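Local coordinates for protein UDP-N-acetylglucosamine 3-dehydrogenase (Acidithiobacillus ferrooxidans, PDB 7BVJ) that catalyses the NAD(+)-dependent oxidation of UDP-N-acetylglucosamine at the sugar 3-position to a ketone, a step in the synthesis of lipid A, at residues K91-D96 against L114-I119; E143-F148 against R213-P218; V157-M162 against Q302-V307; A175-V180 against A197-N202. One frame throughout, in Å; residues are numbered along the deposited sequence.

Contact 1: K91-D96 against L114-I119; sequences KPFTLD and LAIGHI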
loop_
_atom_site.group_PDB
_atom_site.type_symbol
_atom_site.label_atom_id
_atom_site.label_comp_id
_atom_site.label_asym_id
_atom_site.label_seq_id
_atom_site.Cartn_x
_atom_site.Cartn_y
_atom_site.Cartn_z
ATOM N N LYS A 91 -3.280 -1.630 4.210
ATOM C CA LYS A 91 -3.448 -0.199 4.011
ATOM C C LYS A 91 -4.922 0.124 3.763
ATOM O O LYS A 91 -5.658 -0.683 3.190
ATOM C CB LYS A 91 -2.599 0.291 2.837
ATOM C CG LYS A 91 -3.025 -0.271 1.491
ATOM C CD LYS A 91 -3.989 0.663 0.749
ATOM C CE LYS A 91 -4.529 -0.030 -0.499
ATOM N NZ LYS A 91 -5.959 0.273 -0.782
ATOM N N PRO A 92 -5.384 1.303 4.188
ATOM C CA PRO A 92 -4.625 2.281 4.969
ATOM C C PRO A 92 -4.559 1.948 6.453
ATOM O O PRO A 92 -5.429 1.264 6.976
ATOM C CB PRO A 92 -5.388 3.584 4.729
ATOM C CG PRO A 92 -6.762 3.165 4.424
ATOM C CD PRO A 92 -6.685 1.836 3.739
ATOM N N PHE A 93 -3.500 2.449 7.085
ATOM C CA PHE A 93 -3.196 2.219 8.496
ATOM C C PHE A 93 -4.432 2.380 9.382
ATOM O O PHE A 93 -4.864 1.427 10.051
ATOM C CB PHE A 93 -2.093 3.212 8.894
ATOM C CG PHE A 93 -1.407 2.920 10.205
ATOM C CD1 PHE A 93 -1.821 1.883 11.035
ATOM C CD2 PHE A 93 -0.320 3.702 10.599
ATOM C CE1 PHE A 93 -1.180 1.631 12.231
ATOM C CE2 PHE A 93 0.337 3.459 11.799
ATOM C CZ PHE A 93 -0.097 2.422 12.622
ATOM N N THR A 94 -4.997 3.587 9.415
ATOM C CA THR A 94 -6.124 3.922 10.295
ATOM C C THR A 94 -6.974 4.995 9.613
ATOM O O THR A 94 -6.747 5.352 8.452
ATOM C CB THR A 94 -5.642 4.427 11.663
ATOM O OG1 THR A 94 -4.683 5.485 11.477
ATOM C CG2 THR A 94 -5.021 3.319 12.490
ATOM N N LEU A 95 -7.947 5.531 10.350
ATOM C CA LEU A 95 -8.780 6.612 9.836
ATOM C C LEU A 95 -8.180 7.983 10.090
ATOM O O LEU A 95 -8.470 8.927 9.344
ATOM C CB LEU A 95 -10.174 6.569 10.473
ATOM C CG LEU A 95 -11.186 5.469 10.145
ATOM C CD1 LEU A 95 -12.541 5.868 10.719
ATOM C CD2 LEU A 95 -11.295 5.164 8.647
ATOM N N ASP A 96 -7.383 8.121 11.148
ATOM C CA ASP A 96 -6.785 9.401 11.492
ATOM C C ASP A 96 -5.415 9.159 12.105
ATOM O O ASP A 96 -5.065 8.036 12.481
ATOM C CB ASP A 96 -7.679 10.203 12.445
ATOM C CG ASP A 96 -8.009 9.446 13.717
ATOM O OD1 ASP A 96 -7.120 9.277 14.578
ATOM O OD2 ASP A 96 -9.176 9.034 13.859
ATOM N N LEU A 114 5.605 -3.565 13.469
ATOM C CA LEU A 114 4.380 -2.975 12.963
ATOM C C LEU A 114 4.617 -2.668 11.493
ATOM O O LEU A 114 5.471 -1.840 11.158
ATOM C CB LEU A 114 4.028 -1.725 13.767
ATOM C CG LEU A 114 2.919 -0.768 13.356
ATOM C CD1 LEU A 114 1.591 -1.502 13.141
ATOM C CD2 LEU A 114 2.792 0.284 14.440
ATOM N N ALA A 115 3.900 -3.365 10.621
ATOM C CA ALA A 115 4.008 -3.171 9.187
ATOM C C ALA A 115 2.639 -2.809 8.628
ATOM O O ALA A 115 1.607 -3.300 9.105
ATOM C CB ALA A 115 4.570 -4.416 8.492
ATOM N N ILE A 116 2.635 -1.923 7.638
ATOM C CA ILE A 116 1.427 -1.529 6.927
ATOM C C ILE A 116 1.506 -2.122 5.527
ATOM O O ILE A 116 2.571 -2.107 4.900
ATOM C CB ILE A 116 1.266 0.006 6.876
ATOM C CG1 ILE A 116 1.527 0.629 8.247
ATOM C CG2 ILE A 116 -0.139 0.387 6.418
ATOM C CD1 ILE A 116 0.694 0.027 9.380
ATOM N N GLY A 117 0.381 -2.642 5.040
ATOM C CA GLY A 117 0.325 -3.267 3.730
ATOM C C GLY A 117 0.335 -2.321 2.540
ATOM O O GLY A 117 -0.662 -2.204 1.824
ATOM N N HIS A 118 1.472 -1.664 2.296
ATOM C CA HIS A 118 1.625 -0.778 1.149
ATOM C C HIS A 118 2.336 -1.546 0.041
ATOM O O HIS A 118 3.544 -1.403 -0.198
ATOM C CB HIS A 118 2.359 0.492 1.557
ATOM C CG HIS A 118 1.456 1.504 2.187
ATOM N ND1 HIS A 118 0.459 2.139 1.483
ATOM C CD2 HIS A 118 1.367 1.956 3.460
ATOM C CE1 HIS A 118 -0.186 2.966 2.285
ATOM N NE2 HIS A 118 0.340 2.869 3.493
ATOM N N ILE A 119 1.526 -2.331 -0.677
ATOM C CA ILE A 119 2.008 -3.376 -1.575
ATOM C C ILE A 119 2.894 -2.833 -2.699
ATOM O O ILE A 119 3.848 -3.508 -3.114
ATOM C CB ILE A 119 0.811 -4.183 -2.126
ATOM C CG1 ILE A 119 1.293 -5.469 -2.811
ATOM C CG2 ILE A 119 -0.075 -3.328 -3.062
ATOM C CD1 ILE A 119 0.298 -6.621 -2.761
HETATM O O HOH W 1 -1.281 4.128 5.429
#
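Ile116 sets its CD1 methyl over one face of the Phe93 ring. The methyl lies 3.6 Å from the ring centroid and 15° off its normal, a CH-pi contact offset toward the rim, nearest Phe93 CD1. With CG anti to the backbone N (chi1 -166°), the Phe93 side chain crosses that of Ile116 at about a right angle. Leu114 meets the far end of the same ring, with CD2 4.0 Å from Phe93 CZ. Ala100 and Leu103 of helix 97-110 also pack on Phe93.

A second CH-pi contact forms between Lys91 and His118. Lys91 CB sits over one face of the imidazole, 3.9 Å from its centroid. Gly117 is the centre of an inverse gamma turn, and its O lies 3.1 Å from Lys91 CG. The rest of the lysine chain leads away, and NZ is hydrogen-bonded to Asp160 O. A water in the plane of the His118 ring joins NE2, 2.8 Å away, to Phe93 N.

The loop 91-96 follows strand 86-90 and rests against edge strand 114-117 of the parallel sheet. Lys91 is one of two residues thought likely to be the catalytic base. The contact belongs to the NAD-binding Rossmann domain of the Gfo/Idh/MocA family.

Contact 2: E143-F148 against R213-P218; sequences ERLAPF and RVVREP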
loop_
_atom_site.group_PDB
_atom_site.type_symbol
_atom_site.label_atom_id
_atom_site.label_comp_id
_atom_site.label_asym_id
_atom_site.label_seq_id
_atom_site.Cartn_x
_atom_site.Cartn_y
_atom_site.Cartn_z
ATOM N N GLU A 143 -1.074 7.987 -12.686
ATOM C CA GLU A 143 -2.495 7.719 -12.913
ATOM C C GLU A 143 -2.870 6.351 -12.350
ATOM O O GLU A 143 -2.239 5.340 -12.685
ATOM C CB GLU A 143 -2.856 7.773 -14.406
ATOM C CG GLU A 143 -2.476 9.058 -15.101
ATOM C CD GLU A 143 -2.437 8.897 -16.603
ATOM O OE1 GLU A 143 -3.496 9.084 -17.252
ATOM O OE2 GLU A 143 -1.345 8.569 -17.122
ATOM N N ARG A 144 -3.904 6.318 -11.509
ATOM C CA ARG A 144 -4.466 5.068 -10.992
ATOM C C ARG A 144 -5.972 5.108 -11.243
ATOM O O ARG A 144 -6.725 5.708 -10.472
ATOM C CB ARG A 144 -4.151 4.889 -9.516
ATOM C CG ARG A 144 -4.204 3.460 -9.042
ATOM C CD ARG A 144 -3.427 3.300 -7.732
ATOM N NE ARG A 144 -1.979 3.412 -7.920
ATOM C CZ ARG A 144 -1.161 2.379 -8.132
ATOM N NH1 ARG A 144 -1.651 1.140 -8.193
ATOM N NH2 ARG A 144 0.145 2.582 -8.281
ATOM N N LEU A 145 -6.396 4.464 -12.317
ATOM C CA LEU A 145 -7.743 4.553 -12.853
ATOM C C LEU A 145 -8.349 3.161 -12.838
ATOM O O LEU A 145 -7.816 2.244 -13.471
ATOM C CB LEU A 145 -7.715 5.107 -14.280
ATOM C CG LEU A 145 -6.719 6.218 -14.612
ATOM C CD1 LEU A 145 -6.894 6.685 -16.057
ATOM C CD2 LEU A 145 -6.889 7.406 -13.661
ATOM N N ALA A 146 -9.461 3.005 -12.119
ATOM C CA ALA A 146 -10.131 1.725 -11.987
ATOM C C ALA A 146 -11.534 1.790 -12.582
ATOM O O ALA A 146 -12.235 2.790 -12.405
ATOM C CB ALA A 146 -10.218 1.308 -10.517
ATOM N N PRO A 147 -11.957 0.765 -13.316
ATOM C CA PRO A 147 -13.321 0.763 -13.849
ATOM C C PRO A 147 -14.351 0.691 -12.734
ATOM O O PRO A 147 -14.113 0.128 -11.661
ATOM C CB PRO A 147 -13.357 -0.500 -14.717
ATOM C CG PRO A 147 -12.357 -1.405 -14.085
ATOM C CD PRO A 147 -11.251 -0.499 -13.597
ATOM N N PHE A 148 -15.514 1.272 -12.997
ATOM C CA PHE A 148 -16.591 1.232 -12.017
ATOM C C PHE A 148 -17.152 -0.183 -11.922
ATOM O O PHE A 148 -17.545 -0.774 -12.932
ATOM C CB PHE A 148 -17.682 2.230 -12.387
ATOM C CG PHE A 148 -18.490 2.670 -11.217
ATOM C CD1 PHE A 148 -17.921 3.448 -10.225
ATOM C CD2 PHE A 148 -19.805 2.275 -11.083
ATOM C CE1 PHE A 148 -18.659 3.852 -9.124
ATOM C CE2 PHE A 148 -20.552 2.669 -9.988
ATOM C CZ PHE A 148 -19.979 3.456 -9.007
ATOM N N ARG A 213 -12.250 6.035 -10.121
ATOM C CA ARG A 213 -12.971 4.776 -9.966
ATOM C C ARG A 213 -14.072 4.592 -11.004
ATOM O O ARG A 213 -14.901 3.686 -10.856
ATOM C CB ARG A 213 -13.563 4.663 -8.552
ATOM C CG ARG A 213 -14.520 5.761 -8.198
ATOM C CD ARG A 213 -15.156 5.559 -6.840
ATOM N NE ARG A 213 -16.195 6.556 -6.614
ATOM C CZ ARG A 213 -16.717 6.854 -5.430
ATOM N NH1 ARG A 213 -16.310 6.216 -4.344
ATOM N NH2 ARG A 213 -17.659 7.788 -5.338
ATOM N N VAL A 214 -14.100 5.405 -12.056
ATOM C CA VAL A 214 -15.162 5.318 -13.053
ATOM C C VAL A 214 -14.641 5.251 -14.491
ATOM O O VAL A 214 -15.322 5.708 -15.413
ATOM C CB VAL A 214 -16.124 6.514 -12.907
ATOM C CG1 VAL A 214 -16.882 6.438 -11.599
ATOM C CG2 VAL A 214 -15.353 7.842 -13.021
ATOM N N VAL A 215 -13.439 4.716 -14.716
ATOM C CA VAL A 215 -12.917 4.718 -16.088
ATOM C C VAL A 215 -13.463 3.520 -16.861
ATOM O O VAL A 215 -14.076 2.616 -16.277
ATOM C CB VAL A 215 -11.376 4.719 -16.134
ATOM C CG1 VAL A 215 -10.827 6.121 -15.915
ATOM C CG2 VAL A 215 -10.817 3.737 -15.136
ATOM N N ARG A 216 -13.247 3.512 -18.181
ATOM C CA ARG A 216 -13.593 2.348 -18.994
ATOM C C ARG A 216 -12.646 1.184 -18.719
ATOM O O ARG A 216 -13.063 0.121 -18.235
ATOM C CB ARG A 216 -13.559 2.715 -20.481
ATOM C CG ARG A 216 -14.549 3.789 -20.913
ATOM C CD ARG A 216 -15.159 3.463 -22.274
ATOM N NE ARG A 216 -15.958 2.239 -22.220
ATOM C CZ ARG A 216 -16.982 1.975 -23.025
ATOM N NH1 ARG A 216 -17.334 2.851 -23.958
ATOM N NH2 ARG A 216 -17.655 0.834 -22.900
ATOM N N GLU A 217 -11.361 1.371 -19.011
ATOM C CA GLU A 217 -10.390 0.308 -18.804
ATOM C C GLU A 217 -9.371 0.707 -17.736
ATOM O O GLU A 217 -9.046 1.892 -17.587
ATOM C CB GLU A 217 -9.659 -0.028 -20.114
ATOM C CG GLU A 217 -8.681 1.047 -20.584
ATOM C CD GLU A 217 -9.369 2.192 -21.316
ATOM O OE1 GLU A 217 -8.984 2.472 -22.475
ATOM O OE2 GLU A 217 -10.297 2.808 -20.734
ATOM N N PRO A 218 -8.856 -0.264 -16.978
ATOM C CA PRO A 218 -7.887 0.059 -15.923
ATOM C C PRO A 218 -6.639 0.731 -16.486
ATOM O O PRO A 218 -6.263 0.535 -17.646
ATOM C CB PRO A 218 -7.552 -1.309 -15.316
ATOM C CG PRO A 218 -8.645 -2.227 -15.781
ATOM C CD PRO A 218 -9.080 -1.710 -17.102
HETATM O O HOH W 2 -13.557 1.141 -9.260
#
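Leu145 CB and Val215 CG2 form the apolar centre, packed tightly at 3.5 Å. The two side chains cross at about a right angle. Val215 CG1 lies anti to its carbonyl carbon (chi1 -81°) and also reaches Leu145 CB, at 3.7 Å. An alanine at Val215 would lose both methyls and would probably open a gap beside Leu145 CB.

Next to this pair, Pro147 CD rests on Pro218 CG at 3.8 Å. Phe148 and Val214 lie side by side and point the same way, with Val214 CG1 3.5 Å from Phe148 CD1.

Strands 139-147 and 206-215 run parallel as neighbours in the mixed sheet of the C-terminal domain. Here 206-215 turns a corner at Arg213 and Val214, and the regular pairing gives way.

One backbone hydrogen bond crosses, from Val215 N to Ala146 O at 3.2 Å. Pro147 CA makes a CA-H...O contact with Val215 O at 3.1 Å, and Pro218 CA makes another with Leu145 O. Arg213 O lies at the Phe148 ring edge, in plane, 3.1 Å from CD1. A water donates to both Pro147 O and Arg213 O. The Arg213 guanidinium leads off to Asp193 (salt bridge) and Ile155 O (hydrogen bond).

Contact 3: V157-M162 against Q302-V307; sequences VIMDLM and QVRVAV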
loop_
_atom_site.group_PDB
_atom_site.type_symbol
_atom_site.label_atom_id
_atom_site.label_comp_id
_atom_site.label_asym_id
_atom_site.label_seq_id
_atom_site.Cartn_x
_atom_site.Cartn_y
_atom_site.Cartn_z
ATOM N N VAL A 157 -11.451 7.242 -3.326
ATOM C CA VAL A 157 -10.551 7.564 -4.430
ATOM C C VAL A 157 -9.168 7.993 -3.930
ATOM O O VAL A 157 -8.154 7.672 -4.549
ATOM C CB VAL A 157 -11.243 8.620 -5.320
ATOM C CG1 VAL A 157 -10.284 9.498 -6.053
ATOM C CG2 VAL A 157 -12.177 7.895 -6.305
ATOM N N ILE A 158 -9.100 8.682 -2.795
ATOM C CA ILE A 158 -7.821 9.090 -2.225
ATOM C C ILE A 158 -7.232 7.999 -1.335
ATOM O O ILE A 158 -6.079 7.592 -1.523
ATOM C CB ILE A 158 -7.992 10.409 -1.446
ATOM C CG1 ILE A 158 -8.687 11.452 -2.319
ATOM C CG2 ILE A 158 -6.640 10.930 -0.991
ATOM C CD1 ILE A 158 -7.929 11.709 -3.619
ATOM N N MET A 159 -8.017 7.507 -0.360
ATOM C CA MET A 159 -7.513 6.590 0.663
ATOM C C MET A 159 -7.316 5.163 0.158
ATOM O O MET A 159 -6.529 4.413 0.749
ATOM C CB MET A 159 -8.452 6.573 1.878
ATOM C CG MET A 159 -8.723 7.940 2.523
ATOM S SD MET A 159 -7.278 8.859 3.117
ATOM C CE MET A 159 -6.345 7.517 3.837
ATOM N N ASP A 160 -8.002 4.763 -0.913
ATOM C CA ASP A 160 -7.864 3.412 -1.437
ATOM C C ASP A 160 -7.130 3.325 -2.770
ATOM O O ASP A 160 -6.710 2.227 -3.135
ATOM C CB ASP A 160 -9.247 2.753 -1.597
ATOM C CG ASP A 160 -10.039 2.723 -0.294
ATOM O OD1 ASP A 160 -9.464 2.360 0.758
ATOM O OD2 ASP A 160 -11.236 3.087 -0.320
ATOM N N LEU A 161 -7.015 4.423 -3.527
ATOM C CA LEU A 161 -6.292 4.421 -4.796
ATOM C C LEU A 161 -5.074 5.332 -4.757
ATOM O O LEU A 161 -3.944 4.859 -4.926
ATOM C CB LEU A 161 -7.209 4.859 -5.946
ATOM C CG LEU A 161 -8.487 4.094 -6.263
ATOM C CD1 LEU A 161 -9.213 4.785 -7.395
ATOM C CD2 LEU A 161 -8.155 2.652 -6.638
ATOM N N MET A 162 -5.271 6.623 -4.492
ATOM C CA MET A 162 -4.181 7.574 -4.657
ATOM C C MET A 162 -3.088 7.350 -3.629
ATOM O O MET A 162 -1.916 7.666 -3.885
ATOM C CB MET A 162 -4.696 9.007 -4.564
ATOM C CG MET A 162 -3.734 9.996 -5.193
ATOM S SD MET A 162 -4.113 11.702 -4.845
ATOM C CE MET A 162 -5.411 12.046 -6.053
ATOM N N GLN A 302 -4.573 15.172 3.968
ATOM C CA GLN A 302 -4.457 16.517 3.390
ATOM C C GLN A 302 -5.082 16.578 1.998
ATOM O O GLN A 302 -5.869 17.490 1.686
ATOM C CB GLN A 302 -2.999 16.942 3.341
ATOM C CG GLN A 302 -2.597 17.844 4.498
ATOM C CD GLN A 302 -1.349 18.662 4.180
ATOM O OE1 GLN A 302 -1.436 19.869 3.934
ATOM N NE2 GLN A 302 -0.183 18.005 4.174
ATOM N N VAL A 303 -4.762 15.595 1.153
ATOM C CA VAL A 303 -5.344 15.576 -0.184
ATOM C C VAL A 303 -6.868 15.507 -0.101
ATOM O O VAL A 303 -7.572 16.245 -0.789
ATOM C CB VAL A 303 -4.778 14.414 -1.021
ATOM C CG1 VAL A 303 -5.585 14.293 -2.319
ATOM C CG2 VAL A 303 -3.278 14.646 -1.353
ATOM N N ARG A 304 -7.396 14.597 0.721
ATOM C CA ARG A 304 -8.841 14.412 0.774
ATOM C C ARG A 304 -9.547 15.668 1.271
ATOM O O ARG A 304 -10.615 16.020 0.772
ATOM C CB ARG A 304 -9.191 13.224 1.663
ATOM C CG ARG A 304 -10.659 12.896 1.640
ATOM C CD ARG A 304 -10.917 11.534 2.237
ATOM N NE ARG A 304 -10.828 11.551 3.690
ATOM C CZ ARG A 304 -11.081 10.489 4.449
ATOM N NH1 ARG A 304 -11.438 9.339 3.886
ATOM N NH2 ARG A 304 -10.990 10.575 5.766
ATOM N N VAL A 305 -8.972 16.345 2.264
ATOM C CA VAL A 305 -9.568 17.578 2.742
ATOM C C VAL A 305 -9.601 18.600 1.619
ATOM O O VAL A 305 -10.604 19.300 1.420
ATOM C CB VAL A 305 -8.801 18.103 3.970
ATOM C CG1 VAL A 305 -9.001 19.603 4.127
ATOM C CG2 VAL A 305 -9.222 17.364 5.234
ATOM N N ALA A 306 -8.511 18.687 0.851
ATOM C CA ALA A 306 -8.480 19.610 -0.279
ATOM C C ALA A 306 -9.539 19.248 -1.312
ATOM O O ALA A 306 -10.175 20.129 -1.899
ATOM C CB ALA A 306 -7.089 19.608 -0.913
ATOM N N VAL A 307 -9.724 17.952 -1.560
ATOM C CA VAL A 307 -10.684 17.507 -2.568
ATOM C C VAL A 307 -12.099 17.858 -2.131
ATOM O O VAL A 307 -12.881 18.440 -2.894
ATOM C CB VAL A 307 -10.543 15.996 -2.829
ATOM C CG1 VAL A 307 -11.723 15.505 -3.627
ATOM C CG2 VAL A 307 -9.205 15.650 -3.548
#
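Ile158 lays both its methyls, CD1 and CG2, against Val303. CD1 is 3.7 Å from Val303 CG1, and CG2 is 3.8 Å from the same methyl. The isoleucine and valine side chains cross obliquely. Ile158 CG2 stands anti to the backbone N and CG1 beside it (chi1 -51°), and both branches face Val303. CD1 also meets Val307 CG2, tip to tip, at 4.1 Å. Met162 SD lies 3.9 Å from Val303 CG1, so this one methyl is shared by Ile158 and Met162.

Met159 and Arg304 form the other side of the contact and cross at about a right angle. Met159 CG lies 3.3 Å from Arg304 NH1. The methionine chain bends at chi2 and chi3, and its SD lies over one face of the guanidinium, toward the rim. Arg304 NH1 forms a salt bridge with Asp156, just before the helix. The same aspartate accepts a hydrogen bond from Met159 N through OD1. It thus ties the start of helix 157-173 to helix 290-312.

The short helix segments approach to 9.7 Å between axes, with N-to-C directions 136° apart. Met162 N is hydrogen-bonded to Val157 O in a wider pi-type turn. Both helices also pack on strand 194-201. This is helix-to-helix packing against the sheet in the alpha+beta C-terminal part of the Gfo/Idh/MocA fold.

Contact 4: A175-V180 against A197-N202; sequences AEPVDV and AWMTLN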
loop_
_atom_site.group_PDB
_atom_site.type_symbol
_atom_site.label_atom_id
_atom_site.label_comp_id
_atom_site.label_asym_id
_atom_site.label_seq_id
_atom_site.Cartn_x
_atom_site.Cartn_y
_atom_site.Cartn_z
ATOM N N ALA A 175 11.173 13.060 1.200
ATOM C CA ALA A 175 10.852 14.428 1.574
ATOM C C ALA A 175 9.458 14.494 2.191
ATOM O O ALA A 175 8.710 13.509 2.211
ATOM C CB ALA A 175 10.968 15.347 0.353
ATOM N N GLU A 176 9.119 15.673 2.722
ATOM C CA GLU A 176 7.838 15.940 3.357
ATOM C C GLU A 176 7.049 16.992 2.582
ATOM O O GLU A 176 7.636 17.947 2.062
ATOM C CB GLU A 176 8.023 16.423 4.806
ATOM C CG GLU A 176 8.497 15.350 5.768
ATOM C CD GLU A 176 10.014 15.198 5.759
ATOM O OE1 GLU A 176 10.725 16.220 5.601
ATOM O OE2 GLU A 176 10.499 14.055 5.896
ATOM N N PRO A 177 5.718 16.868 2.522
ATOM C CA PRO A 177 4.916 17.845 1.770
ATOM C C PRO A 177 4.940 19.221 2.422
ATOM O O PRO A 177 4.840 19.352 3.647
ATOM C CB PRO A 177 3.499 17.250 1.798
ATOM C CG PRO A 177 3.646 15.866 2.286
ATOM C CD PRO A 177 4.872 15.844 3.155
ATOM N N VAL A 178 5.082 20.242 1.572
ATOM C CA VAL A 178 4.951 21.635 1.976
ATOM C C VAL A 178 3.642 22.236 1.503
ATOM O O VAL A 178 3.153 23.181 2.131
ATOM C CB VAL A 178 6.123 22.497 1.461
ATOM C CG1 VAL A 178 6.264 23.766 2.303
ATOM C CG2 VAL A 178 7.372 21.752 1.469
ATOM N N ASP A 179 3.108 21.773 0.372
ATOM C CA ASP A 179 1.889 22.340 -0.186
ATOM C C ASP A 179 1.133 21.221 -0.866
ATOM O O ASP A 179 1.727 20.410 -1.580
ATOM C CB ASP A 179 2.175 23.467 -1.184
ATOM C CG ASP A 179 0.897 24.080 -1.772
ATOM O OD1 ASP A 179 0.360 23.562 -2.787
ATOM O OD2 ASP A 179 0.433 25.100 -1.224
ATOM N N VAL A 180 -0.174 21.177 -0.641
ATOM C CA VAL A 180 -1.047 20.227 -1.313
ATOM C C VAL A 180 -2.226 20.997 -1.888
ATOM O O VAL A 180 -2.911 21.728 -1.164
ATOM C CB VAL A 180 -1.529 19.109 -0.374
ATOM C CG1 VAL A 180 -2.067 19.682 0.894
ATOM C CG2 VAL A 180 -2.600 18.287 -1.050
ATOM N N ALA A 197 -4.260 15.485 -7.397
ATOM C CA ALA A 197 -3.525 16.285 -6.438
ATOM C C ALA A 197 -2.206 16.741 -7.042
ATOM O O ALA A 197 -1.607 16.048 -7.873
ATOM C CB ALA A 197 -3.260 15.511 -5.144
ATOM N N TRP A 198 -1.767 17.910 -6.582
ATOM C CA TRP A 198 -0.540 18.581 -6.989
ATOM C C TRP A 198 0.169 18.940 -5.690
ATOM O O TRP A 198 -0.278 19.831 -4.949
ATOM C CB TRP A 198 -0.862 19.820 -7.831
ATOM C CG TRP A 198 0.317 20.592 -8.290
ATOM C CD1 TRP A 198 1.048 21.484 -7.560
ATOM C CD2 TRP A 198 0.915 20.547 -9.588
ATOM N NE1 TRP A 198 2.053 21.994 -8.318
ATOM C CE2 TRP A 198 1.992 21.445 -9.574
ATOM C CE3 TRP A 198 0.633 19.842 -10.766
ATOM C CZ2 TRP A 198 2.804 21.660 -10.695
ATOM C CZ3 TRP A 198 1.439 20.052 -11.876
ATOM C CH2 TRP A 198 2.512 20.961 -11.832
ATOM N N MET A 199 1.223 18.191 -5.390
ATOM C CA MET A 199 1.885 18.181 -4.097
ATOM C C MET A 199 3.305 18.693 -4.282
ATOM O O MET A 199 4.038 18.194 -5.136
ATOM C CB MET A 199 1.900 16.758 -3.507
ATOM C CG MET A 199 2.464 16.640 -2.095
ATOM S SD MET A 199 2.252 15.000 -1.307
ATOM C CE MET A 199 0.778 15.240 -0.318
ATOM N N THR A 200 3.689 19.677 -3.487
ATOM C CA THR A 200 5.059 20.176 -3.454
ATOM C C THR A 200 5.697 19.748 -2.137
ATOM O O THR A 200 5.167 20.055 -1.059
ATOM C CB THR A 200 5.082 21.695 -3.615
ATOM O OG1 THR A 200 4.178 22.062 -4.663
ATOM C CG2 THR A 200 6.475 22.178 -3.991
ATOM N N LEU A 201 6.821 19.038 -2.235
ATOM C CA LEU A 201 7.572 18.538 -1.091
ATOM C C LEU A 201 8.684 19.508 -0.713
ATOM O O LEU A 201 8.992 20.451 -1.443
ATOM C CB LEU A 201 8.165 17.162 -1.384
ATOM C CG LEU A 201 7.186 16.088 -1.874
ATOM C CD1 LEU A 201 7.905 14.769 -2.044
ATOM C CD2 LEU A 201 6.015 15.911 -0.926
ATOM N N ASN A 202 9.303 19.262 0.446
ATOM C CA ASN A 202 10.249 20.238 0.983
ATOM C C ASN A 202 11.637 20.156 0.358
ATOM O O ASN A 202 12.494 20.971 0.710
ATOM C CB ASN A 202 10.314 20.147 2.525
ATOM C CG ASN A 202 10.939 18.865 3.052
ATOM O OD1 ASN A 202 11.148 17.888 2.326
ATOM N ND2 ASN A 202 11.254 18.874 4.350
HETATM O O HOH W 3 1.657 22.022 -4.310
#
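Thr200 O accepts two backbone hydrogen bonds from the facing strand. Val178 N lies 2.6 Å away and Asp179 N 3.0 Å, both in the carbonyl plane. Thr200 N returns a bond to Asp179 O at 2.8 Å. Beyond Thr200, Asn202 and Glu176 pair at the strand end. Glu176 N donates to Asn202 OD1 at 3.0 Å, from 64° above the amide carbonyl plane. With CG between its backbone N and carbonyl carbon (chi1 68°), the Asn202 side chain lies beside that of Glu176. Weak bonds run from Asn202 N to Glu176 O and from Asn202 ND2 to Glu176 OE1. The carboxylate and amide planes stand 81° apart.

Two residues, Val178 and Asp179, face the single Thr200. This is a classic beta bulge in the antiparallel hairpin of strands 177-185 and 194-201. The register shifts by one between Pro177 and Asp179, where the chain turns a corner at Val178.

Apolar groups flank the bulge. Leu201 CD2 presses on Pro177 CA at 3.5 Å, a tight carbon pair. Leu201 CB lies 3.8 Å from Ala175 CB. Met199 runs beside Pro177, pointing the same way, with CE 3.9 Å from Pro177 CG. An alanine at Met199 would probably leave the Pro177 ring without its methionine cover and open a gap there.

Farther out, Ala299 of helix 290-312 and Leu166 of helix 157-173 also touch Met199. Thr169 and Thr173 pack on Leu201. Asp179 OD2 forms a salt bridge with Arg181.

Contact 3 touches each of the other three. Lys91 NZ of contact 1 lies 3.1 Å from Asp160 O of contact 3, a probable hydrogen bond from the Rossmann domain to helix 157-173. The Lys91 side chain is about 8 Å from the bound NAD and about 7 Å from the side chain of Leu14, which binds NAD. On the sheet side, Val303 CG2 of contact 3 meets Val180 CG2 of contact 4 at 3.7 Å. Arg213 CG of contact 2 meets Val157 CG2 of contact 3, also at 3.7 Å. Contacts 2 and 4 share the mixed sheet but do not touch, with centres 25 Å apart.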